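Side-chain contacts in G-protein alpha subunit Galpha7 (Naegleria fowleri, PDB 6NE6), which probably binds and hydrolyses GTP as the alpha subunit of a heterotrimeric G protein, switching between active and inactive states in signalling: residues A[110-113]-A[114-117]; A[55-58]-A[59-63]. All coordinates share one frame; numbering follows the deposited sequence. Where two conformers were deposited one is given.

Interaction 1 of 2, residues A[110-113]-A[114-117]; sequences WKEP and AILQ
Leu116 lays its CD2 methyl over one face of the Trp110 indole, a CH-pi contact 4.0 Å from the centroid of the six-membered ring and 18° off its normal. The branched leucine tip, held at about a right angle to the tryptophan side chain, suits a flat, polarisable partner. Trp110 CG stands anti to the backbone N (chi1 -179°), which carries the indole back toward the helix although its CB starts out the other way. The rest of the contact is a helix start. Glu112 is the N-cap: its OE2 accepts from Ala114 N at 3.2 Å, met on the anti side and 32° out of the carboxylate plane, while its backbone O takes Leu116 N at 3.0 Å. The bend at chi2 curls the carboxylate back onto the N-H of Ala114, and OE1 is held by Ser72 and Asn76. Pro113 fits the first turn, where a backbone N-H would find no helical acceptor; its O receives Gln117 N at 2.9 Å. Glu112 CG also packs on Ile115 CG1. Trp110 NE1 is hydrogen-bonded to Asp136 OD1, at the end of helix 131-136, and Ala114 and Ile115 pack helix 113-120 against helix 39-66.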
loop_
_atom_site.group_PDB
_atom_site.type_symbol
_atom_site.label_atom_id
_atom_site.label_comp_id
_atom_site.label_asym_id
_atom_site.label_seq_id
_atom_site.Cartn_x
_atom_site.Cartn_y
_atom_site.Cartn_z
ATOM N N TRP A 110 12.596 17.602 9.848
ATOM C CA TRP A 110 11.694 16.678 10.528
ATOM C C TRP A 110 11.538 17.006 12.015
ATOM O O TRP A 110 10.608 16.493 12.651
ATOM C CB TRP A 110 12.224 15.258 10.295
ATOM C CG TRP A 110 11.468 14.079 10.874
ATOM C CD1 TRP A 110 12.016 13.055 11.582
ATOM C CD2 TRP A 110 10.066 13.768 10.743
ATOM N NE1 TRP A 110 11.052 12.137 11.923
ATOM C CE2 TRP A 110 9.848 12.548 11.419
ATOM C CE3 TRP A 110 8.979 14.402 10.130
ATOM C CZ2 TRP A 110 8.585 11.943 11.501
ATOM C CZ3 TRP A 110 7.718 13.804 10.217
ATOM C CH2 TRP A 110 7.539 12.586 10.900
ATOM N N LYS A 111 12.399 17.877 12.570
ATOM C CA LYS A 111 12.272 18.370 13.941
ATOM C C LYS A 111 11.470 19.666 14.048
ATOM O O LYS A 111 11.168 20.094 15.170
ATOM C CB LYS A 111 13.665 18.611 14.549
ATOM C CG LYS A 111 14.614 17.421 14.456
ATOM C CD LYS A 111 16.005 17.834 14.950
ATOM C CE LYS A 111 17.111 16.966 14.343
ATOM N NZ LYS A 111 18.479 17.555 14.590
ATOM N N GLU A 112 11.118 20.287 12.923
ATOM C CA GLU A 112 10.483 21.605 12.941
ATOM C C GLU A 112 9.040 21.494 13.432
ATOM O O GLU A 112 8.268 20.692 12.899
ATOM C CB GLU A 112 10.546 22.216 11.531
ATOM C CG GLU A 112 9.557 23.327 11.250
ATOM C CD GLU A 112 9.798 24.547 12.115
ATOM O OE1 GLU A 112 10.974 24.853 12.406
ATOM O OE2 GLU A 112 8.813 25.199 12.513
ATOM N N PRO A 113 8.644 22.270 14.442
ATOM C CA PRO A 113 7.285 22.106 14.989
ATOM C C PRO A 113 6.178 22.302 13.965
ATOM O O PRO A 113 5.179 21.570 14.006
ATOM C CB PRO A 113 7.226 23.156 16.112
ATOM C CG PRO A 113 8.438 24.028 15.935
ATOM C CD PRO A 113 9.468 23.174 15.255
ATOM N N ALA A 114 6.324 23.246 13.030
ATOM C CA ALA A 114 5.286 23.410 12.010
ATOM C C ALA A 114 5.129 22.148 11.177
ATOM O O ALA A 114 4.007 21.734 10.865
ATOM C CB ALA A 114 5.599 24.600 11.103
ATOM N N ILE A 115 6.253 21.529 10.801
ATOM C CA ILE A 115 6.228 20.279 10.044
ATOM C C ILE A 115 5.514 19.189 10.838
ATOM O O ILE A 115 4.689 18.442 10.301
ATOM C CB ILE A 115 7.668 19.863 9.684
ATOM C CG1 ILE A 115 8.258 20.854 8.687
ATOM C CG2 ILE A 115 7.717 18.424 9.146
ATOM C CD1 ILE A 115 7.585 20.804 7.284
ATOM N N LEU A 116 5.835 19.072 12.127
ATOM C CA LEU A 116 5.233 18.017 12.937
ATOM C C LEU A 116 3.745 18.270 13.176
ATOM O O LEU A 116 2.968 17.316 13.311
ATOM C CB LEU A 116 5.999 17.868 14.263
ATOM C CG LEU A 116 7.404 17.253 14.103
ATOM C CD1 LEU A 116 8.192 17.188 15.418
ATOM C CD2 LEU A 116 7.332 15.866 13.448
ATOM N N GLN A 117 3.328 19.534 13.224
ATOM C CA GLN A 117 1.897 19.835 13.310
ATOM C C GLN A 117 1.182 19.394 12.041
ATOM O O GLN A 117 0.063 18.862 12.088
ATOM C CB GLN A 117 1.692 21.335 13.550
ATOM C CG GLN A 117 2.007 21.823 14.985
ATOM C CD GLN A 117 0.947 21.411 16.004
ATOM O OE1 GLN A 117 -0.202 21.114 15.648
ATOM N NE2 GLN A 117 1.330 21.384 17.274
#

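Interaction 2 of 2, residues A[55-58]-A[59-63]; sequences RNMM and VLIQA
Met58 and Gln62 meet one turn apart on helix 39-66, the long helix that in G-protein alpha subunits runs through the all-helical domain. The sulfur SD of Met58 lies 3.1 Å from Gln62 NE2, in the conformers described here; both residues also adopt a second one, so this approach is doubtful as a fixed feature. Their backbones are joined more firmly, Gln62 N giving a nearly straight bond (171°) to Met58 O at 2.9 Å. The same i to i+4 pattern ties Val59 to Arg55, Leu60 to Asn56 and Ile61 to Met57. Among these beta-branched residues, Val59 CB lies near Arg55 O and Asn56 O, and Ile61 CB near Met57 O and Met58 O.

On another side of the helix, Met57 CG touches Ile61 CD1 at 4.1 Å, the two side chains lying at about a right angle. Met57 bends at both chi2 (51°) and chi3 (78°), a folded shape open to its flexible thioether, and SD comes near Leu60 CB.

Outside this shell, Phe135 of helix 131-136 packs on Asn56, Met57 and Leu60, while Ile61 faces Ile83 and Glu84 of helix 74-89. Leu60 and Ile61 both reach Ile115 of helix 113-120, their branched aliphatic side chains filling the contact between the two helices. Asn56 is buried against Phe135, Ala131 and Ile127, and its OD1 accepts a hydrogen bond from the backbone N of Glu128. Nearer the solvent, Val59 CG2 sits 3.3 Å from Arg55 O, the same oxygen that accepts from Val59 N.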
loop_
_atom_site.group_PDB
_atom_site.type_symbol
_atom_site.label_atom_id
_atom_site.label_comp_id
_atom_site.label_asym_id
_atom_site.label_seq_id
_atom_site.Cartn_x
_atom_site.Cartn_y
_atom_site.Cartn_z
ATOM N N ARG A 55 9.754 13.848 -1.570
ATOM C CA ARG A 55 8.374 14.225 -1.855
ATOM C C ARG A 55 7.562 14.355 -0.574
ATOM O O ARG A 55 6.762 15.290 -0.429
ATOM C CB ARG A 55 7.725 13.201 -2.791
ATOM C CG ARG A 55 6.209 13.372 -2.898
ATOM C CD ARG A 55 5.789 14.034 -4.197
ATOM N NE ARG A 55 6.135 13.219 -5.358
ATOM C CZ ARG A 55 5.406 12.199 -5.805
ATOM N NH1 ARG A 55 4.283 11.856 -5.184
ATOM N NH2 ARG A 55 5.804 11.518 -6.872
ATOM N N ASN A 56 7.735 13.418 0.360
ATOM C CA ASN A 56 6.990 13.492 1.613
ATOM C C ASN A 56 7.300 14.784 2.355
ATOM O O ASN A 56 6.393 15.434 2.878
ATOM C CB ASN A 56 7.327 12.298 2.497
ATOM C CG ASN A 56 6.716 11.028 2.011
ATOM O OD1 ASN A 56 5.610 11.028 1.468
ATOM N ND2 ASN A 56 7.406 9.917 2.255
ATOM N N MET A 57 8.583 15.167 2.417
ATOM C CA MET A 57 8.920 16.421 3.091
ATOM C C MET A 57 8.343 17.615 2.344
ATOM O O MET A 57 7.884 18.571 2.967
ATOM C CB MET A 57 10.434 16.573 3.253
ATOM C CG MET A 57 10.823 17.781 4.132
ATOM S SD MET A 57 9.971 17.861 5.740
ATOM C CE MET A 57 10.875 16.643 6.699
ATOM N N MET A 58 8.326 17.564 1.004
ATOM C CA MET A 58 7.726 18.645 0.228
ATOM C C MET A 58 6.252 18.806 0.564
ATOM O O MET A 58 5.760 19.933 0.725
ATOM C CB MET A 58 7.893 18.372 -1.264
ATOM C CG MET A 58 7.117 19.313 -2.142
ATOM S SD MET A 58 7.733 20.983 -1.946
ATOM C CE MET A 58 7.213 21.696 -3.505
ATOM N N VAL A 59 5.533 17.686 0.653
ATOM C CA VAL A 59 4.110 17.727 0.980
ATOM C C VAL A 59 3.907 18.339 2.355
ATOM O O VAL A 59 3.007 19.163 2.555
ATOM C CB VAL A 59 3.497 16.319 0.895
ATOM C CG1 VAL A 59 2.047 16.339 1.420
ATOM C CG2 VAL A 59 3.520 15.831 -0.552
ATOM N N LEU A 60 4.750 17.959 3.319
ATOM C CA LEU A 60 4.655 18.545 4.654
ATOM C C LEU A 60 4.922 20.046 4.625
ATOM O O LEU A 60 4.232 20.814 5.301
ATOM C CB LEU A 60 5.616 17.831 5.609
ATOM C CG LEU A 60 5.131 16.420 5.979
ATOM C CD1 LEU A 60 6.212 15.585 6.616
ATOM C CD2 LEU A 60 3.921 16.521 6.916
ATOM N N ILE A 61 5.917 20.485 3.846
ATOM C CA ILE A 61 6.185 21.918 3.745
ATOM C C ILE A 61 4.969 22.639 3.185
ATOM O O ILE A 61 4.532 23.665 3.720
ATOM C CB ILE A 61 7.433 22.177 2.883
ATOM C CG1 ILE A 61 8.682 21.673 3.591
ATOM C CG2 ILE A 61 7.572 23.691 2.573
ATOM C CD1 ILE A 61 9.894 21.504 2.650
ATOM N N GLN A 62 4.400 22.121 2.096
ATOM C CA GLN A 62 3.203 22.740 1.525
ATOM C C GLN A 62 2.063 22.751 2.536
ATOM O O GLN A 62 1.287 23.714 2.604
ATOM C CB GLN A 62 2.766 22.005 0.254
ATOM C CG GLN A 62 3.806 21.967 -0.844
ATOM C CD GLN A 62 4.513 23.287 -1.009
ATOM O OE1 GLN A 62 3.887 24.331 -1.211
ATOM N NE2 GLN A 62 5.833 23.254 -0.910
ATOM N N ALA A 63 1.956 21.683 3.327
ATOM C CA ALA A 63 0.902 21.591 4.333
ATOM C C ALA A 63 1.034 22.694 5.379
ATOM O O ALA A 63 0.024 23.238 5.839
ATOM C CB ALA A 63 0.937 20.214 4.995
#

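Interactions 1 and 2 lie in series along the chain, with centres about 11 Å apart, and meet where helix 113-120 packs against helix 39-66. Ile115 makes the junction: its CD1 comes within 3.8 Å of Ile61 N and 4.1 Å of Met57 SD, all by packing. A second touch links Met57 CE to Trp110 N at 3.7 Å, so the folded methionine reaches both the tryptophan and the isoleucine of the 110-117 segment. Phe135 is a shared neighbour, meeting the Trp110 ring as well as Met57 and Leu60. Both contacts belong to the helical part of the protein, away from the strand-loop-helix carrying the probable nucleotide-binding P-loop.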